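Local coordinates for proteasome activator protein PA26 (PDB 1YAR) that caps the ends of the 20S proteasome as an 11S activator and probably opens its axial gate for substrates to enter, at residues I123-L126 against E127-L131; S59-G62 against R63-E67; E108-L111 against G112-V115. All blocks are in the same frame, centred on the assembly; numbering follows the deposited sequence.

How the contacts relate
Contacts 1 and 3 lie at different levels of the same helix, 111-130: contact 3 at its start, where loop 108-111 turns into the helix, and contact 1 near its other end. Their centres are about 23 Å apart and their nearest atoms about 9 Å apart, so they do not touch. Contact 2 begins the short helix 64-67 and lies on the opposite side of the chain's centre from contact 3, with about 59 Å between their centres; it is about 36 Å from contact 1, centre to centre. Residues of contact 3 meet chains of another protein, consistent with the proteasome-facing end of the subunit. Contacts 1 and 2 both touch a second copy of the activator, and contact 3 a third.

Contact 1: I123-L126 against E127-L131; sequences IDEL and EIKTL
The carbonyl oxygen of Glu125 accepts two backbone hydrogen bonds, one from Lys129 N at 2.9 Å and one from Thr130 N at 3.0 Å. Its bond to Thr130 is the straighter, with an N-H...O angle of 166° against 136° for Lys129, and Thr130 OG1 adds a weak third bond. This sharing marks a widening of helix 111-130 into a pi-type turn, in which an i to i+5 bond joins the ordinary i to i+4 bond at Glu125 O. Leu131 N repeats the wider step on Leu126 O at 3.0 Å. At the two preceding carbonyls the pattern is still alpha-helical: Glu127 N bonds to Ile123 O at 2.9 Å and Ile128 N to Asp124 O at 2.8 Å.

On the outer side, Glu125 and Lys129 cross obliquely, aliphatic part on aliphatic part, Glu125 CG meeting Lys129 CD at 3.6 Å. CG of Glu125 is anti to N (chi1 -167°) while that of Lys129 lies beside its N, and both chains run extended beyond CG, which lets their methylenes meet. Their charged ends do not, since Glu125 OE2 remains 5.0 Å from Lys129 NZ. Asp124 turns its carboxylate to Arg95 of helix 71-99 in a salt bridge. The side chain of buried Glu127 crosses that of Ile123 at an angle, OE2 coming near the CG2 methyl. Its OE1 is close to a carboxylate oxygen of Glu92, a like-charged neighbour whose effect Arg95, which also touches the Glu127 side chain, may offset.

Leu126, Thr130 and Leu131 all rest on Leu207 of helix 183-226, joining this part of the helix to the bundle, while His206 of a second subunit packs on Glu127. Within the turn, the CD1 methyl of Leu126 approaches Leu131 CG at 4.3 Å.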
ATOM      1  N   ILE O 123      13.920  18.740  97.822  1.00 23.71           N
ATOM      2  CA  ILE O 123      13.320  19.063  99.134  1.00 24.87           C
ATOM      3  C   ILE O 123      13.665  17.995 100.164  1.00 25.42           C
ATOM      4  O   ILE O 123      13.995  18.316 101.305  1.00 25.40           O
ATOM      5  CB  ILE O 123      11.812  19.335  99.057  1.00 25.11           C
ATOM      6  CG1 ILE O 123      11.570  20.546  98.152  1.00 26.11           C
ATOM      7  CG2 ILE O 123      11.300  19.782 100.431  1.00 25.13           C
ATOM      8  CD1 ILE O 123      10.135  20.720  97.741  1.00 29.21           C
ATOM      9  N   ASP O 124      13.623  16.728  99.753  1.00 26.31           N
ATOM     10  CA  ASP O 124      14.138  15.635 100.590  1.00 27.89           C
ATOM     11  C   ASP O 124      15.592  15.835 101.037  1.00 27.67           C
ATOM     12  O   ASP O 124      15.921  15.618 102.214  1.00 27.15           O
ATOM     13  CB  ASP O 124      14.035  14.306  99.853  1.00 28.57           C
ATOM     14  CG  ASP O 124      12.613  13.792  99.758  1.00 33.49           C
ATOM     15  OD1 ASP O 124      11.728  14.287 100.506  1.00 36.09           O
ATOM     16  OD2 ASP O 124      12.283  12.885  98.945  1.00 36.64           O
ATOM     17  N   GLU O 125      16.459  16.205 100.091  1.00 28.07           N
ATOM     18  CA  GLU O 125      17.860  16.514 100.397  1.00 28.91           C
ATOM     19  C   GLU O 125      17.959  17.653 101.412  1.00 27.23           C
ATOM     20  O   GLU O 125      18.748  17.587 102.351  1.00 26.47           O
ATOM     21  CB  GLU O 125      18.648  16.899  99.133  1.00 28.80           C
ATOM     22  CG  GLU O 125      20.169  16.922  99.356  1.00 32.37           C
ATOM     23  CD  GLU O 125      20.971  17.476  98.181  1.00 33.97           C
ATOM     24  OE1 GLU O 125      20.407  17.637  97.067  1.00 40.77           O
ATOM     25  OE2 GLU O 125      22.173  17.777  98.374  1.00 39.84           O
ATOM     26  N   LEU O 126      17.167  18.698 101.212  1.00 26.18           N
ATOM     27  CA  LEU O 126      17.104  19.784 102.194  1.00 25.70           C
ATOM     28  C   LEU O 126      16.758  19.265 103.590  1.00 25.81           C
ATOM     29  O   LEU O 126      17.444  19.589 104.561  1.00 25.44           O
ATOM     30  CB  LEU O 126      16.120  20.875 101.747  1.00 26.00           C
ATOM     31  CG  LEU O 126      15.700  21.936 102.774  1.00 26.36           C
ATOM     32  CD1 LEU O 126      16.885  22.805 103.149  1.00 27.66           C
ATOM     33  CD2 LEU O 126      14.577  22.800 102.204  1.00 26.22           C
ATOM     34  N   GLU O 127      15.704  18.457 103.690  1.00 25.71           N
ATOM     35  CA  GLU O 127      15.215  18.004 104.997  1.00 27.09           C
ATOM     36  C   GLU O 127      16.091  16.968 105.667  1.00 27.37           C
ATOM     37  O   GLU O 127      16.321  17.036 106.883  1.00 28.60           O
ATOM     38  CB  GLU O 127      13.798  17.436 104.869  1.00 26.83           C
ATOM     39  CG  GLU O 127      12.754  18.449 104.458  1.00 28.91           C
ATOM     40  CD  GLU O 127      11.354  17.890 104.631  1.00 33.33           C
ATOM     41  OE1 GLU O 127      11.143  17.149 105.602  1.00 35.69           O
ATOM     42  OE2 GLU O 127      10.471  18.166 103.806  1.00 35.17           O
ATOM     43  N   ILE O 128      16.569  16.006 104.882  1.00 27.88           N
ATOM     44  CA  ILE O 128      17.323  14.880 105.422  1.00 28.41           C
ATOM     45  C   ILE O 128      18.815  15.218 105.551  1.00 28.18           C
ATOM     46  O   ILE O 128      19.426  15.003 106.603  1.00 28.16           O
ATOM     47  CB  ILE O 128      17.124  13.613 104.542  1.00 28.73           C
ATOM     48  CG1 ILE O 128      15.636  13.235 104.400  1.00 30.02           C
ATOM     49  CG2 ILE O 128      17.972  12.445 105.050  1.00 29.82           C
ATOM     50  CD1 ILE O 128      14.831  13.229 105.677  1.00 32.79           C
ATOM     51  N   LYS O 129      19.395  15.747 104.483  1.00 27.62           N
ATOM     52  CA  LYS O 129      20.823  15.984 104.470  1.00 28.17           C
ATOM     53  C   LYS O 129      21.204  17.356 105.021  1.00 27.55           C
ATOM     54  O   LYS O 129      21.968  17.425 105.975  1.00 27.59           O
ATOM     55  CB  LYS O 129      21.405  15.771 103.077  1.00 28.60           C
ATOM     56  CG  LYS O 129      21.241  14.353 102.564  1.00 32.07           C
ATOM     57  CD  LYS O 129      21.804  14.251 101.156  1.00 38.64           C
ATOM     58  CE  LYS O 129      21.799  12.817 100.626  1.00 43.15           C
ATOM     59  NZ  LYS O 129      22.255  12.804  99.182  1.00 45.46           N
ATOM     60  N   THR O 130      20.679  18.432 104.431  1.00 26.87           N
ATOM     61  CA  THR O 130      21.081  19.794 104.816  1.00 25.83           C
ATOM     62  C   THR O 130      20.724  20.096 106.284  1.00 26.38           C
ATOM     63  O   THR O 130      21.543  20.678 107.014  1.00 25.49           O
ATOM     64  CB  THR O 130      20.429  20.834 103.891  1.00 26.59           C
ATOM     65  OG1 THR O 130      20.559  20.417 102.528  1.00 26.73           O
ATOM     66  CG2 THR O 130      21.168  22.177 103.938  1.00 26.04           C
ATOM     67  N   LEU O 131      19.509  19.705 106.695  1.00 25.26           N
ATOM     68  CA  LEU O 131      19.024  19.982 108.051  1.00 25.36           C
ATOM     69  C   LEU O 131      19.382  18.875 109.026  1.00 25.55           C
ATOM     70  O   LEU O 131      19.219  19.047 110.237  1.00 26.31           O
ATOM     71  CB  LEU O 131      17.508  20.219 108.055  1.00 24.70           C
ATOM     72  CG  LEU O 131      17.004  21.434 107.256  1.00 25.02           C
ATOM     73  CD1 LEU O 131      15.484  21.458 107.309  1.00 27.89           C
ATOM     74  CD2 LEU O 131      17.626  22.779 107.727  1.00 25.94           C
TER

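Contact 2: S59-G62 against R63-E67; sequences STYG and RAQAE
The backbone is extended through Gly62 and turns at Arg63 and Ala64, which brings Gln65 N to Gly62 O at 3.1 Å, the donor standing well above the carbonyl plane. Gln65 then returns a bond through its side chain: Gly62 N donates to Gln65 OE1 at 2.8 Å, nearly straight at 169° and in the plane of the side-chain carbonyl. This second bond, made three residues apart near the start of the weakly bonded helix 64-67, resembles the side-chain-to-backbone half of a capping box; glycine has no side chain to supply the other half.

The first torsion of Gln65, with CG beside the backbone N, lays CG over Tyr61, and the bend at chi2 (60°) then turns the amide to Gly62 N. The CG sits over one ring face, 3.8 Å from the Tyr61 ring centroid and 15° off the normal, a CH-pi contact. Gln65 CB lies nearer the rim, 3.5 Å from Tyr61 CD2, while Ser59 CB comes to the ring edge in its plane. Tyr61 OH is hydrogen-bonded to Asp193 of helix 183-226, and Gln65 O accepts from Arg158 of helix 150-166.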
ATOM      1  N   SER O  59      40.171  34.130 123.569  1.00 48.65           N
ATOM      2  CA  SER O  59      40.100  33.698 124.962  1.00 48.44           C
ATOM      3  C   SER O  59      41.180  32.688 125.309  1.00 48.14           C
ATOM      4  O   SER O  59      41.546  31.844 124.481  1.00 48.64           O
ATOM      5  CB  SER O  59      38.733  33.065 125.255  1.00 48.55           C
ATOM      6  OG  SER O  59      37.692  34.031 125.234  1.00 49.57           O
ATOM      7  N   THR O  60      41.685  32.778 126.540  1.00 47.39           N
ATOM      8  CA  THR O  60      42.488  31.709 127.140  1.00 46.57           C
ATOM      9  C   THR O  60      41.599  30.986 128.150  1.00 45.77           C
ATOM     10  O   THR O  60      40.893  31.623 128.936  1.00 46.00           O
ATOM     11  CB  THR O  60      43.745  32.274 127.829  1.00 46.97           C
ATOM     12  OG1 THR O  60      44.556  32.951 126.860  1.00 47.30           O
ATOM     13  CG2 THR O  60      44.658  31.147 128.305  1.00 46.92           C
ATOM     14  N   TYR O  61      41.625  29.657 128.115  1.00 44.31           N
ATOM     15  CA  TYR O  61      40.720  28.860 128.914  1.00 43.30           C
ATOM     16  C   TYR O  61      41.455  28.246 130.099  1.00 43.61           C
ATOM     17  O   TYR O  61      42.620  27.881 129.981  1.00 43.66           O
ATOM     18  CB  TYR O  61      40.115  27.746 128.056  1.00 42.23           C
ATOM     19  CG  TYR O  61      38.831  28.089 127.331  1.00 40.49           C
ATOM     20  CD1 TYR O  61      38.693  29.267 126.598  1.00 38.19           C
ATOM     21  CD2 TYR O  61      37.765  27.191 127.335  1.00 39.43           C
ATOM     22  CE1 TYR O  61      37.502  29.561 125.920  1.00 39.31           C
ATOM     23  CE2 TYR O  61      36.578  27.473 126.660  1.00 38.48           C
ATOM     24  CZ  TYR O  61      36.450  28.646 125.956  1.00 39.43           C
ATOM     25  OH  TYR O  61      35.267  28.903 125.296  1.00 39.37           O
ATOM     26  N   GLY O  62      40.762  28.135 131.232  1.00 43.78           N
ATOM     27  CA  GLY O  62      41.251  27.396 132.405  1.00 44.24           C
ATOM     28  C   GLY O  62      40.128  26.547 132.957  1.00 44.91           C
ATOM     29  O   GLY O  62      39.093  26.394 132.296  1.00 44.20           O
ATOM     30  N   ARG O  63      40.303  26.002 134.168  1.00 45.61           N
ATOM     31  CA  ARG O  63      39.277  25.120 134.765  1.00 46.74           C
ATOM     32  C   ARG O  63      37.931  25.827 134.916  1.00 46.00           C
ATOM     33  O   ARG O  63      36.876  25.194 134.834  1.00 46.15           O
ATOM     34  CB  ARG O  63      39.718  24.543 136.124  1.00 47.00           C
ATOM     35  CG  ARG O  63      38.914  25.086 137.341  1.00 49.20           C
ATOM     36  CD  ARG O  63      39.057  24.278 138.633  1.00 49.23           C
ATOM     37  NE  ARG O  63      38.653  22.881 138.471  1.00 54.18           N
ATOM     38  CZ  ARG O  63      38.601  21.992 139.460  1.00 55.95           C
ATOM     39  NH1 ARG O  63      38.922  22.352 140.704  1.00 57.90           N
ATOM     40  NH2 ARG O  63      38.221  20.742 139.211  1.00 55.65           N
ATOM     41  N   ALA O  64      37.977  27.140 135.130  1.00 45.09           N
ATOM     42  CA  ALA O  64      36.770  27.939 135.308  1.00 44.38           C
ATOM     43  C   ALA O  64      35.785  27.797 134.135  1.00 43.80           C
ATOM     44  O   ALA O  64      34.565  27.852 134.325  1.00 43.87           O
ATOM     45  CB  ALA O  64      37.140  29.393 135.507  1.00 44.31           C
ATOM     46  N   GLN O  65      36.323  27.623 132.927  1.00 42.72           N
ATOM     47  CA  GLN O  65      35.494  27.481 131.725  1.00 41.73           C
ATOM     48  C   GLN O  65      34.797  26.129 131.651  1.00 40.92           C
ATOM     49  O   GLN O  65      33.827  25.976 130.914  1.00 40.52           O
ATOM     50  CB  GLN O  65      36.312  27.735 130.456  1.00 41.41           C
ATOM     51  CG  GLN O  65      36.555  29.206 130.140  1.00 42.13           C
ATOM     52  CD  GLN O  65      37.324  29.952 131.233  1.00 43.50           C
ATOM     53  OE1 GLN O  65      38.414  29.537 131.653  1.00 40.88           O
ATOM     54  NE2 GLN O  65      36.753  31.061 131.689  1.00 43.49           N
ATOM     55  N   ALA O  66      35.291  25.153 132.410  1.00 40.59           N
ATOM     56  CA  ALA O  66      34.619  23.863 132.531  1.00 40.64           C
ATOM     57  C   ALA O  66      33.451  23.934 133.511  1.00 41.24           C
ATOM     58  O   ALA O  66      32.579  23.072 133.499  1.00 40.65           O
ATOM     59  CB  ALA O  66      35.594  22.789 132.965  1.00 40.47           C
ATOM     60  N   GLU O  67      33.452  24.954 134.366  1.00 41.94           N
ATOM     61  CA  GLU O  67      32.462  25.070 135.450  1.00 43.38           C
ATOM     62  C   GLU O  67      31.177  25.752 135.004  1.00 43.39           C
ATOM     63  O   GLU O  67      30.151  25.649 135.684  1.00 43.99           O
ATOM     64  CB  GLU O  67      33.066  25.800 136.658  1.00 43.31           C
ATOM     65  CG  GLU O  67      34.156  24.992 137.348  1.00 44.41           C
ATOM     66  CD  GLU O  67      34.875  25.742 138.463  1.00 45.46           C
ATOM     67  OE1 GLU O  67      35.260  25.073 139.442  1.00 48.78           O
ATOM     68  OE2 GLU O  67      35.075  26.977 138.365  1.00 47.11           O
TER

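Contact 3: E108-L111 against G112-V115; sequences EDNL and GVAV
Backbone bonding carries the first turn of helix 111-130: Ala114 N donates to Asn110 O at 2.9 Å with an N-H...O angle of 156°, and Val115 N makes a weak bond to Leu111 O at 3.4 Å. Asn110 therefore occupies the N-cap position, but its side chain gives no capping bond; ND2 serves Lys106 O and OD1 accepts from Arg229.

Water-mediated bonding supplements this turn. One water donates to Asp109 O at 2.7 Å and accepts from Val113 N at 3.1 Å, tying an N-H of the first turn to the preceding loop.

Van der Waals contacts follow the same short path. The side chains of Asn110 and Val113 run side by side, and Asn110 OD1 touches the Val113 CG2 methyl at 3.6 Å. That methyl lies beside the backbone N of Val113, CG1 taking the opposite position. Ala114 CB rests 3.4 Å from Asn110 O.

Outside the two segments, Asp109 OD2 forms a salt bridge with a basic side chain on a chain of another protein, consistent with the loop that 11S activators present to the proteasome. Helix 111-130 rises from this loop beside helix 183-226, where Val115 packs on Asn221 and Leu225.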
ATOM      1  N   GLU O 108       3.782   6.008  80.716  1.00 28.86           N
ATOM      2  CA  GLU O 108       3.859   7.035  79.662  1.00 28.04           C
ATOM      3  C   GLU O 108       3.326   8.352  80.222  1.00 27.79           C
ATOM      4  O   GLU O 108       2.727   8.340  81.299  1.00 27.82           O
ATOM      5  CB  GLU O 108       2.991   6.633  78.470  1.00 28.38           C
ATOM      6  CG  GLU O 108       1.506   6.594  78.778  1.00 29.13           C
ATOM      7  CD  GLU O 108       0.696   5.975  77.665  1.00 31.38           C
ATOM      8  OE1 GLU O 108       0.183   6.722  76.809  1.00 30.47           O
ATOM      9  OE2 GLU O 108       0.583   4.735  77.649  1.00 31.96           O
ATOM     10  N   ASP O 109       3.537   9.463  79.499  1.00 26.58           N
ATOM     11  CA  ASP O 109       2.980  10.775  79.867  1.00 26.77           C
ATOM     12  C   ASP O 109       3.500  11.190  81.266  1.00 25.90           C
ATOM     13  O   ASP O 109       2.752  11.694  82.129  1.00 24.91           O
ATOM     14  CB  ASP O 109       1.446  10.709  79.819  1.00 27.15           C
ATOM     15  CG  ASP O 109       0.779  12.079  79.874  1.00 29.30           C
ATOM     16  OD1 ASP O 109       1.468  13.128  79.791  1.00 30.51           O
ATOM     17  OD2 ASP O 109      -0.464  12.183  80.000  1.00 30.64           O
ATOM     18  N   ASN O 110       4.799  10.962  81.461  1.00 24.58           N
ATOM     19  CA  ASN O 110       5.480  11.183  82.733  1.00 24.69           C
ATOM     20  C   ASN O 110       6.485  12.328  82.752  1.00 24.52           C
ATOM     21  O   ASN O 110       7.290  12.413  83.670  1.00 24.78           O
ATOM     22  CB  ASN O 110       6.202   9.902  83.146  1.00 24.20           C
ATOM     23  CG  ASN O 110       5.252   8.853  83.667  1.00 25.20           C
ATOM     24  OD1 ASN O 110       4.237   9.178  84.293  1.00 24.70           O
ATOM     25  ND2 ASN O 110       5.574   7.580  83.427  1.00 24.50           N
ATOM     26  N   LEU O 111       6.459  13.200  81.750  1.00 24.86           N
ATOM     27  CA  LEU O 111       7.398  14.331  81.750  1.00 25.50           C
ATOM     28  C   LEU O 111       7.152  15.275  82.939  1.00 25.26           C
ATOM     29  O   LEU O 111       8.111  15.761  83.557  1.00 24.89           O
ATOM     30  CB  LEU O 111       7.312  15.120  80.447  1.00 26.57           C
ATOM     31  CG  LEU O 111       7.530  14.336  79.147  1.00 28.97           C
ATOM     32  CD1 LEU O 111       7.195  15.224  77.963  1.00 30.24           C
ATOM     33  CD2 LEU O 111       8.949  13.802  79.079  1.00 30.70           C
ATOM     34  N   GLY O 112       5.871  15.525  83.241  1.00 24.50           N
ATOM     35  CA  GLY O 112       5.483  16.332  84.409  1.00 23.34           C
ATOM     36  C   GLY O 112       5.769  15.607  85.704  1.00 23.05           C
ATOM     37  O   GLY O 112       6.238  16.221  86.663  1.00 23.00           O
ATOM     38  N   VAL O 113       5.470  14.306  85.742  1.00 22.36           N
ATOM     39  CA  VAL O 113       5.744  13.455  86.904  1.00 22.64           C
ATOM     40  C   VAL O 113       7.246  13.472  87.264  1.00 22.25           C
ATOM     41  O   VAL O 113       7.627  13.516  88.450  1.00 21.67           O
ATOM     42  CB  VAL O 113       5.237  11.997  86.673  1.00 22.77           C
ATOM     43  CG1 VAL O 113       5.553  11.130  87.862  1.00 23.30           C
ATOM     44  CG2 VAL O 113       3.719  12.003  86.409  1.00 22.48           C
ATOM     45  N   ALA O 114       8.091  13.449  86.234  1.00 22.09           N
ATOM     46  CA  ALA O 114       9.540  13.563  86.432  1.00 22.01           C
ATOM     47  C   ALA O 114       9.931  14.886  87.113  1.00 21.71           C
ATOM     48  O   ALA O 114      10.828  14.911  87.969  1.00 21.83           O
ATOM     49  CB  ALA O 114      10.267  13.399  85.090  1.00 22.65           C
ATOM     50  N   VAL O 115       9.250  15.979  86.755  1.00 21.58           N
ATOM     51  CA  VAL O 115       9.471  17.289  87.400  1.00 21.45           C
ATOM     52  C   VAL O 115       9.080  17.205  88.885  1.00 22.08           C
ATOM     53  O   VAL O 115       9.829  17.658  89.754  1.00 22.60           O
ATOM     54  CB  VAL O 115       8.669  18.418  86.707  1.00 21.41           C
ATOM     55  CG1 VAL O 115       8.902  19.761  87.383  1.00 21.86           C
ATOM     56  CG2 VAL O 115       9.035  18.526  85.217  1.00 21.18           C
TER
HETATM   57  O   HOH W   1       3.541  13.974  83.308  1.00 22.01           O